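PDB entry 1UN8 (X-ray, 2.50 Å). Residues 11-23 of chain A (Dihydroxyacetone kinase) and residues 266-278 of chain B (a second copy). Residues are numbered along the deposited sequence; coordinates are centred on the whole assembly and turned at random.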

# COMPACT_ATOMS: atom_id res chain seq x y z
N HIS A 11 -1.26 20.60 10.67
CA HIS A 11 0.13 20.30 10.27
C HIS A 11 0.23 19.03 9.41
O HIS A 11 1.33 18.65 8.98
CB HIS A 11 1.02 20.13 11.51
CG HIS A 11 1.17 21.39 12.32
ND1 HIS A 11 1.82 21.42 13.53
CD2 HIS A 11 0.75 22.66 12.08
CE1 HIS A 11 1.80 22.65 14.01
NE2 HIS A 11 1.16 23.42 13.15
N LEU A 12 -0.91 18.40 9.17
CA LEU A 12 -1.02 17.16 8.41
C LEU A 12 -0.14 17.12 7.16
O LEU A 12 0.81 16.32 7.08
CB LEU A 12 -2.49 16.92 8.02
CG LEU A 12 -3.10 15.62 7.47
CD1 LEU A 12 -2.10 14.84 6.63
CD2 LEU A 12 -3.59 14.77 8.61
N VAL A 13 -0.46 17.97 6.18
CA VAL A 13 0.31 17.99 4.94
C VAL A 13 1.78 18.27 5.18
O VAL A 13 2.65 17.63 4.58
CB VAL A 13 -0.24 19.04 3.97
CG1 VAL A 13 0.69 19.19 2.78
CG2 VAL A 13 -1.64 18.63 3.51
N SER A 14 2.08 19.22 6.07
CA SER A 14 3.47 19.53 6.36
C SER A 14 4.19 18.31 6.92
O SER A 14 5.33 18.02 6.55
CB SER A 14 3.56 20.66 7.37
OG SER A 14 4.93 20.95 7.65
N ASP A 15 3.53 17.58 7.82
CA ASP A 15 4.17 16.39 8.37
C ASP A 15 4.44 15.33 7.29
O ASP A 15 5.47 14.64 7.31
CB ASP A 15 3.31 15.81 9.51
CG ASP A 15 3.21 16.75 10.71
OD1 ASP A 15 4.17 17.51 10.96
OD2 ASP A 15 2.18 16.72 11.43
N VAL A 16 3.52 15.21 6.32
CA VAL A 16 3.69 14.25 5.23
C VAL A 16 4.94 14.61 4.44
O VAL A 16 5.74 13.75 4.09
CB VAL A 16 2.45 14.25 4.27
CG1 VAL A 16 2.78 13.52 2.98
CG2 VAL A 16 1.28 13.58 4.94
N ILE A 17 5.11 15.90 4.17
CA ILE A 17 6.26 16.39 3.42
C ILE A 17 7.57 16.04 4.17
O ILE A 17 8.51 15.48 3.57
CB ILE A 17 6.15 17.93 3.21
CG1 ILE A 17 4.89 18.26 2.38
CG2 ILE A 17 7.48 18.45 2.60
CD1 ILE A 17 5.13 19.02 1.12
N ASP A 18 7.63 16.35 5.47
CA ASP A 18 8.82 16.04 6.26
C ASP A 18 9.14 14.56 6.15
O ASP A 18 10.30 14.17 5.91
CB ASP A 18 8.62 16.44 7.73
CG ASP A 18 8.62 17.95 7.94
OD1 ASP A 18 9.34 18.65 7.19
OD2 ASP A 18 7.92 18.46 8.84
N GLY A 19 8.12 13.72 6.28
CA GLY A 19 8.36 12.30 6.17
C GLY A 19 8.87 11.89 4.80
O GLY A 19 9.70 10.99 4.69
N ALA A 20 8.38 12.54 3.75
CA ALA A 20 8.80 12.20 2.39
C ALA A 20 10.28 12.51 2.18
O ALA A 20 11.00 11.77 1.51
CB ALA A 20 7.97 12.97 1.38
N ILE A 21 10.70 13.63 2.75
CA ILE A 21 12.07 14.08 2.66
C ILE A 21 12.96 13.13 3.47
O ILE A 21 13.97 12.64 2.97
CB ILE A 21 12.23 15.49 3.27
CG1 ILE A 21 11.23 16.48 2.65
CG2 ILE A 21 13.65 15.98 2.99
CD1 ILE A 21 11.74 17.37 1.55
N ILE A 22 12.58 12.90 4.73
CA ILE A 22 13.34 12.02 5.62
C ILE A 22 13.67 10.68 4.96
O ILE A 22 14.70 10.06 5.24
CB ILE A 22 12.57 11.68 6.94
CG1 ILE A 22 12.28 12.94 7.76
CG2 ILE A 22 13.38 10.70 7.76
CD1 ILE A 22 13.51 13.59 8.35
N ALA A 23 12.79 10.23 4.07
CA ALA A 23 12.99 8.94 3.41
C ALA A 23 13.47 9.03 1.98
O ALA A 23 13.55 8.01 1.29
CB ALA A 23 11.71 8.13 3.45
N VAL B 266 -0.26 6.18 2.13
CA VAL B 266 1.13 6.58 2.00
C VAL B 266 1.34 7.86 2.79
O VAL B 266 2.39 8.05 3.40
CB VAL B 266 1.51 6.79 0.50
CG1 VAL B 266 2.92 7.37 0.38
CG2 VAL B 266 1.43 5.45 -0.26
N ALA B 267 0.34 8.74 2.78
CA ALA B 267 0.45 10.00 3.51
C ALA B 267 0.71 9.67 4.97
O ALA B 267 1.68 10.14 5.55
CB ALA B 267 -0.84 10.82 3.37
N GLU B 268 -0.16 8.85 5.54
CA GLU B 268 -0.04 8.44 6.94
C GLU B 268 1.34 7.84 7.22
O GLU B 268 1.97 8.17 8.23
CB GLU B 268 -1.13 7.42 7.29
CG GLU B 268 -2.53 8.02 7.42
CD GLU B 268 -3.62 6.97 7.55
OE1 GLU B 268 -4.02 6.37 6.53
OE2 GLU B 268 -4.07 6.74 8.69
N MET B 269 1.81 6.97 6.33
CA MET B 269 3.11 6.34 6.50
C MET B 269 4.23 7.36 6.57
O MET B 269 5.23 7.14 7.27
CB MET B 269 3.37 5.36 5.36
CG MET B 269 2.52 4.10 5.43
SD MET B 269 3.04 3.00 6.75
CE MET B 269 2.09 3.60 8.04
N ALA B 270 4.07 8.46 5.85
CA ALA B 270 5.06 9.53 5.86
C ALA B 270 5.04 10.22 7.23
O ALA B 270 6.10 10.49 7.82
CB ALA B 270 4.75 10.55 4.76
N ILE B 271 3.84 10.51 7.71
CA ILE B 271 3.69 11.14 9.02
C ILE B 271 4.32 10.23 10.07
O ILE B 271 5.03 10.70 10.96
CB ILE B 271 2.20 11.36 9.36
CG1 ILE B 271 1.56 12.31 8.35
CG2 ILE B 271 2.06 11.94 10.77
CD1 ILE B 271 0.05 12.42 8.50
N ILE B 272 4.06 8.93 9.97
CA ILE B 272 4.62 7.98 10.92
C ILE B 272 6.15 8.06 10.86
O ILE B 272 6.83 8.07 11.88
CB ILE B 272 4.17 6.53 10.62
CG1 ILE B 272 2.65 6.41 10.76
CG2 ILE B 272 4.92 5.58 11.51
CD1 ILE B 272 2.09 7.28 11.88
N THR B 273 6.67 8.12 9.64
CA THR B 273 8.11 8.20 9.46
C THR B 273 8.65 9.45 10.15
O THR B 273 9.74 9.42 10.74
CB THR B 273 8.47 8.23 7.97
OG1 THR B 273 8.08 6.99 7.36
CG2 THR B 273 9.96 8.42 7.79
N ARG B 274 7.90 10.55 10.08
CA ARG B 274 8.34 11.78 10.71
C ARG B 274 8.37 11.63 12.23
O ARG B 274 9.31 12.08 12.90
CB ARG B 274 7.41 12.93 10.34
CG ARG B 274 7.74 14.24 11.07
CD ARG B 274 6.66 15.28 10.85
NE ARG B 274 6.87 16.48 11.66
CZ ARG B 274 6.92 16.48 12.98
NH1 ARG B 274 6.77 15.35 13.67
NH2 ARG B 274 7.09 17.63 13.64
N GLU B 275 7.33 11.00 12.78
CA GLU B 275 7.23 10.79 14.22
C GLU B 275 8.45 10.00 14.70
O GLU B 275 9.10 10.38 15.68
CB GLU B 275 5.95 10.04 14.56
CG GLU B 275 4.68 10.69 14.02
CD GLU B 275 4.37 12.03 14.68
OE1 GLU B 275 5.31 12.66 15.22
OE2 GLU B 275 3.20 12.45 14.64
N LEU B 276 8.76 8.91 14.00
CA LEU B 276 9.89 8.07 14.36
C LEU B 276 11.16 8.89 14.38
O LEU B 276 11.98 8.76 15.28
CB LEU B 276 10.07 6.93 13.37
CG LEU B 276 11.32 6.09 13.66
CD1 LEU B 276 11.07 5.15 14.83
CD2 LEU B 276 11.70 5.28 12.44
N ALA B 277 11.33 9.73 13.37
CA ALA B 277 12.53 10.57 13.26
C ALA B 277 12.64 11.58 14.40
O ALA B 277 13.72 12.11 14.68
CB ALA B 277 12.54 11.29 11.92
N SER B 278 11.52 11.85 15.06
CA SER B 278 11.50 12.81 16.15
C SER B 278 11.36 12.11 17.49
O SER B 278 11.21 12.77 18.52
CB SER B 278 10.33 13.77 15.98
OG SER B 278 10.33 14.31 14.67

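The two helices, 12-22 of chain A and 266-277 of chain B, cross at 73° with their axes 7.0 Å apart at closest approach. Along chain B the contact begins at Ala B267, whose CB lies 3.8 Å from Val A16 CG2. One turn on, Ala B270 points its CB toward chain A and packs 3.4 Å from Val A16 O and 4.0 Å from Val A16 CG1. Its carbonyl faces Gly A19: Gly A19 CA lies 3.3 Å from Ala B270 O, with an angle of 152° at the hydrogen, a CA-H...O contact. Ala B270 O also accepts the helical hydrogen bond from Arg B274 N (2.9 Å). An ideally placed CB on Gly A19 would fall 1.9 Å from Ala B270 O, a clash; the absence of a side chain is what lets the backbones come this close.

The CA-to-CB bond of Ile B271 points sideways, but the end of the side chain comes nearer to chain A. Ile B271 CG1 lies 3.6 Å from Val A16 CG2, and Ile B271 CD1 lies 3.7 Å from Leu A12 CD1. Thr B273 turns its methyl to the interface, with CG2 4.1 Å from Ile A22 CG2, while its OG1 donates a hydrogen bond to Met B269 O (2.9 Å) within its own helix.

Arg B274, extended through chi3, brings its guanidinium to two acids. Asp A15 OD1 sits 3.0 Å from Arg B274 NE but over one face of the group, so this salt bridge rests on charge, with no N-H directed at the oxygen. Asp A18 OD2 lies near the guanidinium plane, at its edge, in a longer salt bridge 3.6 Å from Arg B274 NE. Finally, Ala B277 CB meets Ile A22 CG2 at 4.3 Å. No hydrogen bond joins the two stretches.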